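PDB 1Y2M: phenylalanine ammonia-lyase from Rhodosporidium toruloides, which catalyses the non-oxidative deamination of L-phenylalanine and L-tyrosine to trans-cinnamate and p-coumarate, with release of ammonium, working as a homotetramer. Local coordinates for residues G141-S146 against I202-G207; T297-E302 against P660-L665; S339-H344 against L655-P660. All coordinates share one frame; numbering follows the deposited sequence.

Contact 1. Residues G141-S146 against I202-G207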
ATOM      1  N   GLY B 141      18.476 -15.912  14.412  1.00  7.00           N
ATOM      2  CA  GLY B 141      17.511 -16.097  13.324  1.00  6.71           C
ATOM      3  C   GLY B 141      17.126 -17.541  13.182  1.00  8.07           C
ATOM      4  O   GLY B 141      17.766 -18.422  13.757  1.00  9.56           O
ATOM      5  N   VAL B 142      16.113 -17.767  12.345  1.00  6.55           N
ATOM      6  CA  VAL B 142      15.516 -19.078  12.171  1.00  6.58           C
ATOM      7  C   VAL B 142      16.013 -19.747  10.891  1.00  9.44           C
ATOM      8  O   VAL B 142      16.028 -19.176   9.802  1.00  8.18           O
ATOM      9  CB  VAL B 142      13.969 -18.954  12.192  1.00  9.82           C
ATOM     10  CG1 VAL B 142      13.304 -20.221  11.706  1.00  8.03           C
ATOM     11  CG2 VAL B 142      13.505 -18.489  13.533  1.00  9.05           C
ATOM     12  N   LEU B 143      16.425 -20.999  11.087  1.00  7.31           N
ATOM     13  CA  LEU B 143      16.905 -21.901  10.052  1.00  9.11           C
ATOM     14  C   LEU B 143      16.379 -23.303  10.369  1.00  8.09           C
ATOM     15  O   LEU B 143      16.062 -23.592  11.533  1.00 10.33           O
ATOM     16  CB  LEU B 143      18.428 -21.909  10.089  1.00 10.69           C
ATOM     17  CG  LEU B 143      19.158 -20.703   9.552  1.00  9.67           C
ATOM     18  CD1 LEU B 143      20.625 -20.797   9.955  1.00 10.39           C
ATOM     19  CD2 LEU B 143      18.972 -20.585   8.042  1.00 12.57           C
ATOM     20  N   PRO B 144      16.311 -24.229   9.377  1.00 10.59           N
ATOM     21  CA  PRO B 144      15.861 -25.570   9.671  1.00 11.55           C
ATOM     22  C   PRO B 144      16.766 -26.231  10.690  1.00 12.15           C
ATOM     23  O   PRO B 144      17.987 -26.086  10.623  1.00 12.69           O
ATOM     24  CB  PRO B 144      15.989 -26.312   8.323  1.00 12.34           C
ATOM     25  CG  PRO B 144      16.441 -25.370   7.359  1.00 12.75           C
ATOM     26  CD  PRO B 144      16.631 -24.030   7.960  1.00 12.37           C
ATOM     27  N   SER B 145      16.176 -26.949  11.625  1.00 12.39           N
ATOM     28  CA  SER B 145      16.947 -27.570  12.701  1.00 11.77           C
ATOM     29  C   SER B 145      17.706 -28.814  12.191  1.00 12.96           C
ATOM     30  O   SER B 145      18.706 -29.212  12.784  1.00 14.51           O
ATOM     31  CB  SER B 145      16.063 -27.920  13.932  1.00 11.45           C
ATOM     32  OG  SER B 145      15.049 -28.822  13.575  1.00 14.14           O
ATOM     33  N   SER B 146      17.197 -29.433  11.126  1.00 12.72           N
ATOM     34  CA  SER B 146      17.644 -30.774  10.681  1.00 17.79           C
ATOM     35  C   SER B 146      17.342 -30.974   9.222  1.00 19.63           C
ATOM     36  O   SER B 146      16.458 -30.299   8.639  1.00 20.13           O
ATOM     37  CB  SER B 146      16.881 -31.873  11.439  1.00 19.76           C
ATOM     38  OG  SER B 146      17.094 -33.169  10.880  1.00 25.24           O
ATOM     39  N   ILE B 202      25.491 -20.499   5.853  1.00  8.10           N
ATOM     40  CA  ILE B 202      24.054 -20.627   5.847  1.00  9.19           C
ATOM     41  C   ILE B 202      23.540 -19.544   6.801  1.00  9.84           C
ATOM     42  O   ILE B 202      23.890 -19.532   7.997  1.00 11.01           O
ATOM     43  CB  ILE B 202      23.624 -22.037   6.322  1.00 10.25           C
ATOM     44  CG1 ILE B 202      24.074 -23.077   5.331  1.00 10.67           C
ATOM     45  CG2 ILE B 202      22.124 -22.111   6.559  1.00 11.03           C
ATOM     46  CD1 ILE B 202      23.534 -22.928   3.945  1.00 14.45           C
ATOM     47  N   VAL B 203      22.751 -18.614   6.275  1.00 11.32           N
ATOM     48  CA  VAL B 203      22.369 -17.442   7.030  1.00  8.69           C
ATOM     49  C   VAL B 203      20.849 -17.324   6.962  1.00  8.19           C
ATOM     50  O   VAL B 203      20.270 -17.529   5.917  1.00  8.73           O
ATOM     51  CB  VAL B 203      23.014 -16.190   6.352  1.00  9.35           C
ATOM     52  CG1 VAL B 203      22.642 -14.878   7.058  1.00 14.50           C
ATOM     53  CG2 VAL B 203      24.528 -16.323   6.217  1.00  9.78           C
ATOM     54  N   PRO B 204      20.204 -17.012   8.083  1.00  9.25           N
ATOM     55  CA  PRO B 204      18.745 -16.823   8.032  1.00  7.35           C
ATOM     56  C   PRO B 204      18.324 -15.736   7.037  1.00  7.88           C
ATOM     57  O   PRO B 204      18.977 -14.720   6.902  1.00  9.57           O
ATOM     58  CB  PRO B 204      18.406 -16.367   9.473  1.00  8.19           C
ATOM     59  CG  PRO B 204      19.522 -16.939  10.306  1.00  8.23           C
ATOM     60  CD  PRO B 204      20.753 -16.808   9.435  1.00 10.72           C
ATOM     61  N   LEU B 205      17.164 -15.934   6.426  1.00  8.44           N
ATOM     62  CA  LEU B 205      16.597 -15.006   5.441  1.00  8.57           C
ATOM     63  C   LEU B 205      16.181 -13.736   6.139  1.00  8.40           C
ATOM     64  O   LEU B 205      16.334 -12.615   5.630  1.00  8.05           O
ATOM     65  CB  LEU B 205      15.345 -15.611   4.826  1.00 11.21           C
ATOM     66  CG  LEU B 205      14.622 -14.778   3.770  1.00 10.46           C
ATOM     67  CD1 LEU B 205      15.543 -14.419   2.642  1.00 10.80           C
ATOM     68  CD2 LEU B 205      13.461 -15.534   3.248  1.00  8.85           C
ATOM     69  N   ARG B 206      15.578 -13.922   7.308  1.00  9.29           N
ATOM     70  CA  ARG B 206      14.942 -12.813   8.023  1.00  7.86           C
ATOM     71  C   ARG B 206      15.556 -12.512   9.387  1.00  7.51           C
ATOM     72  O   ARG B 206      16.159 -13.379  10.032  1.00  9.61           O
ATOM     73  CB  ARG B 206      13.448 -13.093   8.202  1.00  7.16           C
ATOM     74  CG  ARG B 206      12.676 -13.273   6.957  1.00  8.60           C
ATOM     75  CD  ARG B 206      11.164 -13.390   7.258  1.00 10.46           C
ATOM     76  NE  ARG B 206      10.310 -13.444   6.087  1.00  8.36           N
ATOM     77  CZ  ARG B 206       9.830 -14.547   5.525  1.00 11.46           C
ATOM     78  NH1 ARG B 206      10.137 -15.757   5.987  1.00 13.45           N
ATOM     79  NH2 ARG B 206       8.968 -14.461   4.521  1.00 14.29           N
ATOM     80  N   GLY B 207      15.318 -11.274   9.844  1.00  8.68           N
ATOM     81  CA  GLY B 207      15.686 -10.868  11.162  1.00  8.30           C
ATOM     82  C   GLY B 207      16.418  -9.551  11.248  1.00 10.31           C
ATOM     83  O   GLY B 207      16.527  -9.021  12.334  1.00 12.42           O
TER
HETATM   84  O   HOH W   1      14.785 -16.709   8.783  1.00  5.73           O
HETATM   85  O   HOH W   2      14.787 -15.410  11.239  1.00  5.93           O
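Leu143 overlaps both Ile202 and Pro204 with its forked end. Its CD2 lies 3.8 Å from Ile202 CG2 and equally close to the CA of Pro204, while CD1 reaches the same Ile202 methyl. CG is anti to the carbonyl carbon (chi1 -74°), and from there it meets Pro204 CG at 3.9 Å. The leucine and proline side chains cross at about a right angle. Pro204 CG also packs on backbone, 3.7 Å from Gly141 CA. No direct hydrogen bond joins 141-146 to 202-207. Two waters bridge the backbones instead. One donates to Val142 O at 2.9 Å and accepts a longer bond from Arg206 N; the other accepts from Val142 N and donates to Arg206 O at 2.7 Å. A second subunit packs on both loops. Its Ser696 bonds Leu143 N, and its Glu480 and Glu515 form salt bridges with Arg206. This is a water-bridged packing of two loops, one after helix 125-138 and one between strand 200-201 and helix 215-225, at a subunit interface of the PAL/histidase tetramer.

Contact 2. Residues T297-E302 against P660-L665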
ATOM      1  N   THR B 297       8.699  -4.250 -26.866  1.00  7.05           N
ATOM      2  CA  THR B 297       7.992  -3.131 -27.467  1.00  8.12           C
ATOM      3  C   THR B 297       8.195  -3.106 -29.003  1.00  9.15           C
ATOM      4  O   THR B 297       7.229  -3.025 -29.769  1.00  9.28           O
ATOM      5  CB  THR B 297       8.408  -1.771 -26.833  1.00  9.42           C
ATOM      6  OG1 THR B 297       8.059  -1.760 -25.450  1.00  9.40           O
ATOM      7  CG2 THR B 297       7.656  -0.635 -27.518  1.00  7.64           C
ATOM      8  N   ALA B 298       9.451  -3.193 -29.417  1.00  8.60           N
ATOM      9  CA  ALA B 298       9.809  -3.174 -30.850  1.00  6.48           C
ATOM     10  C   ALA B 298       9.127  -4.374 -31.547  1.00  8.07           C
ATOM     11  O   ALA B 298       8.458  -4.224 -32.605  1.00  9.52           O
ATOM     12  CB  ALA B 298      11.293  -3.221 -31.033  1.00  8.35           C
HETATM   13  N   MSE B 299       9.245  -5.561 -30.967  1.00  9.32           N
HETATM   14  CA  MSE B 299       8.691  -6.761 -31.643  1.00  9.08           C
HETATM   15  C   MSE B 299       7.183  -6.734 -31.726  1.00  8.23           C
HETATM   16  O   MSE B 299       6.550  -7.260 -32.651  1.00  9.41           O
HETATM   17  CB  MSE B 299       9.232  -8.009 -30.982  1.00 10.35           C
HETATM   18  CG  MSE B 299      10.679  -8.060 -31.153  1.00 15.98           C
HETATM   19 SE   MSE B 299      11.460  -9.721 -30.448  1.00 30.57          SE
HETATM   20  CE  MSE B 299      11.226 -10.782 -31.982  1.00 28.93           C
ATOM     21  N   THR B 300       6.582  -6.134 -30.710  1.00  7.46           N
ATOM     22  CA  THR B 300       5.120  -5.914 -30.739  1.00  7.97           C
ATOM     23  C   THR B 300       4.706  -4.920 -31.820  1.00  8.52           C
ATOM     24  O   THR B 300       3.666  -5.085 -32.468  1.00 10.31           O
ATOM     25  CB  THR B 300       4.580  -5.535 -29.353  1.00  8.64           C
ATOM     26  OG1 THR B 300       4.984  -6.515 -28.364  1.00  9.16           O
ATOM     27  CG2 THR B 300       3.055  -5.448 -29.354  1.00  8.29           C
ATOM     28  N   VAL B 301       5.467  -3.840 -32.007  1.00  7.65           N
ATOM     29  CA  VAL B 301       5.139  -2.908 -33.086  1.00  8.30           C
ATOM     30  C   VAL B 301       5.167  -3.716 -34.393  1.00  8.87           C
ATOM     31  O   VAL B 301       4.289  -3.563 -35.251  1.00 10.72           O
ATOM     32  CB  VAL B 301       6.133  -1.713 -33.145  1.00 10.76           C
ATOM     33  CG1 VAL B 301       5.929  -0.885 -34.402  1.00 11.52           C
ATOM     34  CG2 VAL B 301       6.027  -0.808 -31.887  1.00 11.37           C
ATOM     35  N   GLU B 302       6.161  -4.595 -34.537  1.00  9.74           N
ATOM     36  CA  GLU B 302       6.248  -5.412 -35.757  1.00  9.51           C
ATOM     37  C   GLU B 302       5.037  -6.355 -35.908  1.00 10.22           C
ATOM     38  O   GLU B 302       4.365  -6.368 -36.925  1.00 11.16           O
ATOM     39  CB  GLU B 302       7.565  -6.196 -35.784  1.00 10.82           C
ATOM     40  CG  GLU B 302       8.776  -5.303 -35.921  1.00  9.00           C
ATOM     41  CD  GLU B 302      10.044  -6.135 -36.145  1.00 11.50           C
ATOM     42  OE1 GLU B 302      10.471  -6.760 -35.162  1.00 12.12           O
ATOM     43  OE2 GLU B 302      10.593  -6.203 -37.294  1.00 10.88           O
ATOM     44  N   PRO B 660      16.676  -6.694 -38.896  1.00 10.41           N
ATOM     45  CA  PRO B 660      17.837  -7.520 -38.600  1.00 10.43           C
ATOM     46  C   PRO B 660      18.164  -7.670 -37.119  1.00 12.42           C
ATOM     47  O   PRO B 660      18.757  -8.672 -36.730  1.00 13.04           O
ATOM     48  CB  PRO B 660      18.982  -6.800 -39.322  1.00 12.31           C
ATOM     49  CG  PRO B 660      18.503  -5.453 -39.591  1.00 13.61           C
ATOM     50  CD  PRO B 660      17.019  -5.587 -39.797  1.00 14.35           C
ATOM     51  N   ARG B 661      17.818  -6.657 -36.323  1.00  7.84           N
ATOM     52  CA  ARG B 661      18.124  -6.653 -34.898  1.00 11.19           C
ATOM     53  C   ARG B 661      17.102  -7.457 -34.145  1.00 11.68           C
ATOM     54  O   ARG B 661      17.423  -8.114 -33.162  1.00 11.42           O
ATOM     55  CB  ARG B 661      18.257  -5.222 -34.338  1.00 12.42           C
ATOM     56  CG  ARG B 661      19.507  -4.518 -34.829  1.00 12.73           C
ATOM     57  CD  ARG B 661      19.637  -3.114 -34.315  1.00 16.02           C
ATOM     58  NE  ARG B 661      20.834  -2.464 -34.849  1.00 17.81           N
ATOM     59  CZ  ARG B 661      22.059  -2.536 -34.318  1.00 22.09           C
ATOM     60  NH1 ARG B 661      22.293  -3.201 -33.192  1.00 19.91           N
ATOM     61  NH2 ARG B 661      23.062  -1.897 -34.904  1.00 21.78           N
ATOM     62  N   THR B 662      15.842  -7.395 -34.546  1.00  8.61           N
ATOM     63  CA  THR B 662      14.849  -8.184 -33.795  1.00 11.02           C
ATOM     64  C   THR B 662      14.921  -9.665 -34.191  1.00 10.65           C
ATOM     65  O   THR B 662      14.532 -10.536 -33.411  1.00 10.21           O
ATOM     66  CB  THR B 662      13.406  -7.690 -33.938  1.00 10.78           C
ATOM     67  OG1 THR B 662      13.020  -7.658 -35.301  1.00  9.84           O
ATOM     68  CG2 THR B 662      13.211  -6.282 -33.344  1.00 13.06           C
ATOM     69  N   GLN B 663      15.445  -9.946 -35.397  1.00  9.96           N
ATOM     70  CA  GLN B 663      15.672 -11.324 -35.812  1.00 12.60           C
ATOM     71  C   GLN B 663      16.632 -12.057 -34.825  1.00  8.48           C
ATOM     72  O   GLN B 663      16.557 -13.288 -34.644  1.00 12.80           O
ATOM     73  CB  GLN B 663      16.215 -11.343 -37.239  1.00 13.88           C
ATOM     74  CG  GLN B 663      16.336 -12.742 -37.873  1.00 17.51           C
ATOM     75  CD  GLN B 663      16.904 -12.649 -39.298  1.00 21.02           C
ATOM     76  OE1 GLN B 663      16.478 -11.793 -40.070  1.00 31.60           O
ATOM     77  NE2 GLN B 663      17.899 -13.480 -39.609  1.00 30.91           N
ATOM     78  N   ILE B 664      17.546 -11.315 -34.200  1.00  8.34           N
ATOM     79  CA  ILE B 664      18.484 -11.894 -33.234  1.00  9.40           C
ATOM     80  C   ILE B 664      17.756 -12.603 -32.116  1.00 10.16           C
ATOM     81  O   ILE B 664      18.106 -13.756 -31.724  1.00 10.50           O
ATOM     82  CB  ILE B 664      19.462 -10.823 -32.706  1.00  8.36           C
ATOM     83  CG1 ILE B 664      20.319 -10.338 -33.861  1.00  8.10           C
ATOM     84  CG2 ILE B 664      20.358 -11.409 -31.605  1.00 12.94           C
ATOM     85  CD1 ILE B 664      21.168  -9.041 -33.563  1.00 12.90           C
ATOM     86  N   LEU B 665      16.759 -11.908 -31.562  1.00  9.72           N
ATOM     87  CA  LEU B 665      15.996 -12.446 -30.430  1.00  7.90           C
ATOM     88  C   LEU B 665      15.088 -13.570 -30.937  1.00  9.91           C
ATOM     89  O   LEU B 665      14.910 -14.598 -30.293  1.00 11.96           O
ATOM     90  CB  LEU B 665      15.180 -11.358 -29.745  1.00 10.26           C
ATOM     91  CG  LEU B 665      14.533 -11.738 -28.391  1.00 10.82           C
ATOM     92  CD1 LEU B 665      15.451 -12.522 -27.515  1.00 10.75           C
ATOM     93  CD2 LEU B 665      13.965 -10.552 -27.670  1.00 10.70           C
TER
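Thr662 fits against Met299 and Glu302, two residues on one side of helix 273-303. Met299 is present as selenomethionine. The tight part is the polar one. Thr662 OG1 donates to Glu302 OE1 at 2.7 Å, meeting the carboxylate oxygen on its syn side and 17° out of the carboxylate plane. The Thr662 hydroxyl stands between the backbone N and the carbonyl carbon (chi1 57°). Its methyl CG2 is then beside the backbone N and packs 3.8 Å from Met299 CG. The other carboxylate oxygen, OE2, accepts from Ser659 N and is hydrogen-bonded to Ser339 OG. Glu302 is thus a buried carboxylate gripped by several bonds, which would be expected to stabilise its charged form.

The contact joins the long helix 273-303, part of the largely helical PAL/histidase fold, to the N-terminal part of the short helix 662-672 near the C-terminus. Away from Glu302 the contact is van der Waals packing, carried by Met299. Its SE lies 3.8 Å from Leu665 CD2, and the two side chains cross obliquely. The chain of Met299 bends at chi3 (86°), which puts CE 3.6 Å from Thr662 O. Helix 506-560 packs on the same methionine through Val531, Leu532 and Ile535. The looser parts lie at Ala298, whose CB stays 4.3 Å from Thr662 CG2, and on the outer side of 660-665. There the contact gives way to solvent: Pro660 is exposed, Gln663 is partly exposed, and the CB atoms of both point away from 297-302.

Contact 3. Residues S339-H344 against L655-P660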
ATOM      1  N   SER B 339      12.909  -3.153 -40.420  1.00 11.11           N
ATOM      2  CA  SER B 339      11.697  -3.968 -40.327  1.00  7.97           C
ATOM      3  C   SER B 339      10.823  -3.791 -41.569  1.00  9.59           C
ATOM      4  O   SER B 339      10.638  -2.691 -42.046  1.00 10.06           O
ATOM      5  CB  SER B 339      10.860  -3.612 -39.093  1.00 11.29           C
ATOM      6  OG  SER B 339       9.740  -4.498 -38.979  1.00 10.75           O
ATOM      7  N   ARG B 340      10.302  -4.892 -42.100  1.00 10.23           N
ATOM      8  CA  ARG B 340       9.290  -4.828 -43.139  1.00 11.71           C
ATOM      9  C   ARG B 340       7.922  -5.126 -42.563  1.00 10.57           C
ATOM     10  O   ARG B 340       6.953  -5.178 -43.302  1.00 10.96           O
ATOM     11  CB  ARG B 340       9.631  -5.799 -44.278  1.00 10.40           C
ATOM     12  CG  ARG B 340      10.913  -5.424 -45.022  1.00 16.76           C
ATOM     13  CD  ARG B 340      11.319  -6.453 -46.075  1.00 23.71           C
ATOM     14  NE  ARG B 340      10.267  -6.672 -47.066  1.00 33.36           N
ATOM     15  CZ  ARG B 340      10.037  -7.815 -47.717  1.00 36.68           C
ATOM     16  NH1 ARG B 340      10.787  -8.913 -47.519  1.00 29.97           N
ATOM     17  NH2 ARG B 340       9.031  -7.857 -48.582  1.00 37.74           N
ATOM     18  N   PHE B 341       7.816  -5.251 -41.247  1.00  9.04           N
ATOM     19  CA  PHE B 341       6.518  -5.370 -40.564  1.00  7.63           C
ATOM     20  C   PHE B 341       6.041  -3.971 -40.065  1.00  9.64           C
ATOM     21  O   PHE B 341       4.925  -3.528 -40.328  1.00 11.04           O
ATOM     22  CB  PHE B 341       6.608  -6.257 -39.333  1.00  8.13           C
ATOM     23  CG  PHE B 341       6.671  -7.757 -39.582  1.00  8.13           C
ATOM     24  CD1 PHE B 341       5.674  -8.435 -40.285  1.00 10.90           C
ATOM     25  CD2 PHE B 341       7.692  -8.503 -39.015  1.00 13.68           C
ATOM     26  CE1 PHE B 341       5.702  -9.806 -40.428  1.00 15.87           C
ATOM     27  CE2 PHE B 341       7.730  -9.900 -39.184  1.00 15.60           C
ATOM     28  CZ  PHE B 341       6.724 -10.538 -39.863  1.00 11.74           C
ATOM     29  N   ALA B 342       6.914  -3.289 -39.345  1.00 10.18           N
ATOM     30  CA  ALA B 342       6.600  -1.936 -38.851  1.00 10.85           C
ATOM     31  C   ALA B 342       6.547  -0.975 -40.025  1.00 13.33           C
ATOM     32  O   ALA B 342       7.327  -1.108 -40.990  1.00 13.63           O
ATOM     33  CB  ALA B 342       7.637  -1.466 -37.870  1.00 12.03           C
ATOM     34  N   VAL B 343       5.643   0.000 -39.932  1.00 12.73           N
ATOM     35  CA  VAL B 343       5.495   1.087 -40.906  1.00 13.03           C
ATOM     36  C   VAL B 343       6.440   2.248 -40.567  1.00 12.39           C
ATOM     37  O   VAL B 343       6.468   2.722 -39.430  1.00 14.16           O
ATOM     38  CB  VAL B 343       4.042   1.556 -40.935  1.00 15.29           C
ATOM     39  CG1 VAL B 343       3.840   2.698 -41.924  1.00 18.88           C
ATOM     40  CG2 VAL B 343       3.136   0.362 -41.277  1.00 20.33           C
ATOM     41  N   HIS B 344       7.218   2.690 -41.563  1.00 14.76           N
ATOM     42  CA  HIS B 344       8.262   3.702 -41.351  1.00 14.89           C
ATOM     43  C   HIS B 344       7.825   5.120 -41.725  1.00 17.59           C
ATOM     44  O   HIS B 344       7.192   5.295 -42.745  1.00 15.45           O
ATOM     45  CB  HIS B 344       9.514   3.284 -42.117  1.00 16.67           C
ATOM     46  CG  HIS B 344      10.105   2.021 -41.581  1.00 18.08           C
ATOM     47  ND1 HIS B 344      10.882   2.005 -40.443  1.00 14.90           N
ATOM     48  CD2 HIS B 344       9.950   0.729 -41.954  1.00 17.25           C
ATOM     49  CE1 HIS B 344      11.210   0.754 -40.161  1.00 17.50           C
ATOM     50  NE2 HIS B 344      10.668  -0.036 -41.074  1.00 16.47           N
ATOM     51  N   LEU B 655      11.658 -14.493 -41.145  1.00 10.86           N
ATOM     52  CA  LEU B 655      13.031 -14.026 -41.383  1.00 12.73           C
ATOM     53  C   LEU B 655      13.093 -13.075 -42.578  1.00 13.48           C
ATOM     54  O   LEU B 655      14.072 -12.344 -42.728  1.00 16.38           O
ATOM     55  CB  LEU B 655      13.950 -15.219 -41.598  1.00 12.37           C
ATOM     56  CG  LEU B 655      13.977 -16.186 -40.428  1.00 15.33           C
ATOM     57  CD1 LEU B 655      14.795 -17.418 -40.781  1.00 16.61           C
ATOM     58  CD2 LEU B 655      14.499 -15.573 -39.151  1.00 16.29           C
ATOM     59  N   SER B 656      12.072 -13.105 -43.424  1.00 12.23           N
ATOM     60  CA  SER B 656      11.973 -12.197 -44.598  1.00 13.82           C
ATOM     61  C   SER B 656      11.551 -10.758 -44.247  1.00 13.28           C
ATOM     62  O   SER B 656      11.732  -9.833 -45.067  1.00 12.98           O
ATOM     63  CB  SER B 656      10.969 -12.738 -45.616  1.00 15.62           C
ATOM     64  OG  SER B 656      11.436 -13.936 -46.201  1.00 21.28           O
ATOM     65  N   TYR B 657      10.970 -10.560 -43.066  1.00  9.21           N
ATOM     66  CA  TYR B 657      10.349  -9.310 -42.740  1.00  8.88           C
ATOM     67  C   TYR B 657      10.862  -8.679 -41.474  1.00 11.56           C
ATOM     68  O   TYR B 657      10.727  -7.477 -41.306  1.00  9.72           O
ATOM     69  CB  TYR B 657       8.841  -9.513 -42.608  1.00  8.25           C
ATOM     70  CG  TYR B 657       8.200 -10.121 -43.835  1.00 10.03           C
ATOM     71  CD1 TYR B 657       8.070  -9.397 -45.015  1.00 19.26           C
ATOM     72  CD2 TYR B 657       7.725 -11.420 -43.810  1.00 11.59           C
ATOM     73  CE1 TYR B 657       7.483  -9.968 -46.146  1.00 17.11           C
ATOM     74  CE2 TYR B 657       7.173 -12.010 -44.933  1.00 10.27           C
ATOM     75  CZ  TYR B 657       7.050 -11.287 -46.087  1.00 15.18           C
ATOM     76  OH  TYR B 657       6.474 -11.889 -47.186  1.00 15.08           O
ATOM     77  N   LEU B 658      11.399  -9.487 -40.553  1.00 10.17           N
ATOM     78  CA  LEU B 658      11.862  -8.936 -39.283  1.00 10.58           C
ATOM     79  C   LEU B 658      12.995  -7.961 -39.533  1.00  9.59           C
ATOM     80  O   LEU B 658      13.789  -8.144 -40.462  1.00  9.85           O
ATOM     81  CB  LEU B 658      12.390 -10.035 -38.376  1.00 11.28           C
ATOM     82  CG  LEU B 658      11.315 -10.864 -37.712  1.00 14.41           C
ATOM     83  CD1 LEU B 658      11.892 -12.154 -37.243  1.00 17.34           C
ATOM     84  CD2 LEU B 658      10.745 -10.151 -36.600  1.00 15.29           C
ATOM     85  N   SER B 659      13.114  -6.978 -38.638  1.00 10.35           N
ATOM     86  CA  SER B 659      14.339  -6.181 -38.530  1.00 11.37           C
ATOM     87  C   SER B 659      15.498  -7.080 -38.368  1.00 11.15           C
ATOM     88  O   SER B 659      15.364  -8.069 -37.685  1.00 11.51           O
ATOM     89  CB  SER B 659      14.357  -5.312 -37.266  1.00 14.84           C
ATOM     90  OG  SER B 659      13.720  -4.119 -37.589  1.00 35.84           O
ATOM     91  N   PRO B 660      16.676  -6.694 -38.896  1.00 10.41           N
ATOM     92  CA  PRO B 660      17.837  -7.520 -38.600  1.00 10.43           C
ATOM     93  C   PRO B 660      18.164  -7.670 -37.119  1.00 12.42           C
ATOM     94  O   PRO B 660      18.757  -8.672 -36.730  1.00 13.04           O
ATOM     95  CB  PRO B 660      18.982  -6.800 -39.322  1.00 12.31           C
ATOM     96  CG  PRO B 660      18.503  -5.453 -39.591  1.00 13.61           C
ATOM     97  CD  PRO B 660      17.019  -5.587 -39.797  1.00 14.35           C
TER
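Phe341 lays one ring face on Tyr657 CB, a CH-pi contact with the carbon 3.6 Å from the ring centroid and 12° off the normal. The two aromatic rings meet obliquely, with planes at 46°. Leu658 CG lies at the edge of the Phe341 ring, in its plane. Beside this packing, Arg340 N donates to Tyr657 O at 2.7 Å. The Arg340 chain is bent, and Tyr657 CE1 lies over one face of its guanidinium, off toward the rim. NH1 of Arg340 also makes a weak bond to Ser656 O at 2.8 Å. Arg340 and Ser656 form the exposed margin of an otherwise buried contact.

The next shell shapes the 339-344 loop. Ser339 OG is anti to its own backbone N (chi1 -175°) and accepts from Phe341 N and Ala342 N, both at 3.1 Å, in an ST turn and ST motif. His344 NE2 donates to Ser339 O at 2.8 Å, with the acceptor close to the imidazole plane. Glu302 is the outside partner of Ser339 OG. Farther out, Tyr657 OH bonds to Glu543, and Phe542 meets the Tyr657 ring edge-to-face. The two loops lie against helix 506-560 on one flank and the end of helix 273-303 on another. Loop 339-344 leads from helix 323-336 into helix 345-348. The loop at 655-660 follows helix 619-646 and runs into helix 662-672.

Overall arrangement
Contact 1 stands apart. Its centre lies 45 Å from that of contact 2 and 53 Å from that of contact 3, on the opposite side of the chain's centre, and it closes along the chain before the others open. Contacts 2 and 3 are neighbours, with centres 8 Å apart. They share Pro660, and contact 3 is nested inside the loop that contact 2 closes. Both join the region around helices 273-303 and 323-336 to the C-terminal part near helix 662-672, with helix 506-560 alongside. Thus one pair ties parts of one subunit that are more than 300 residues apart in sequence, while contact 1 lies where a second subunit packs. All three lie away from the active-site residues.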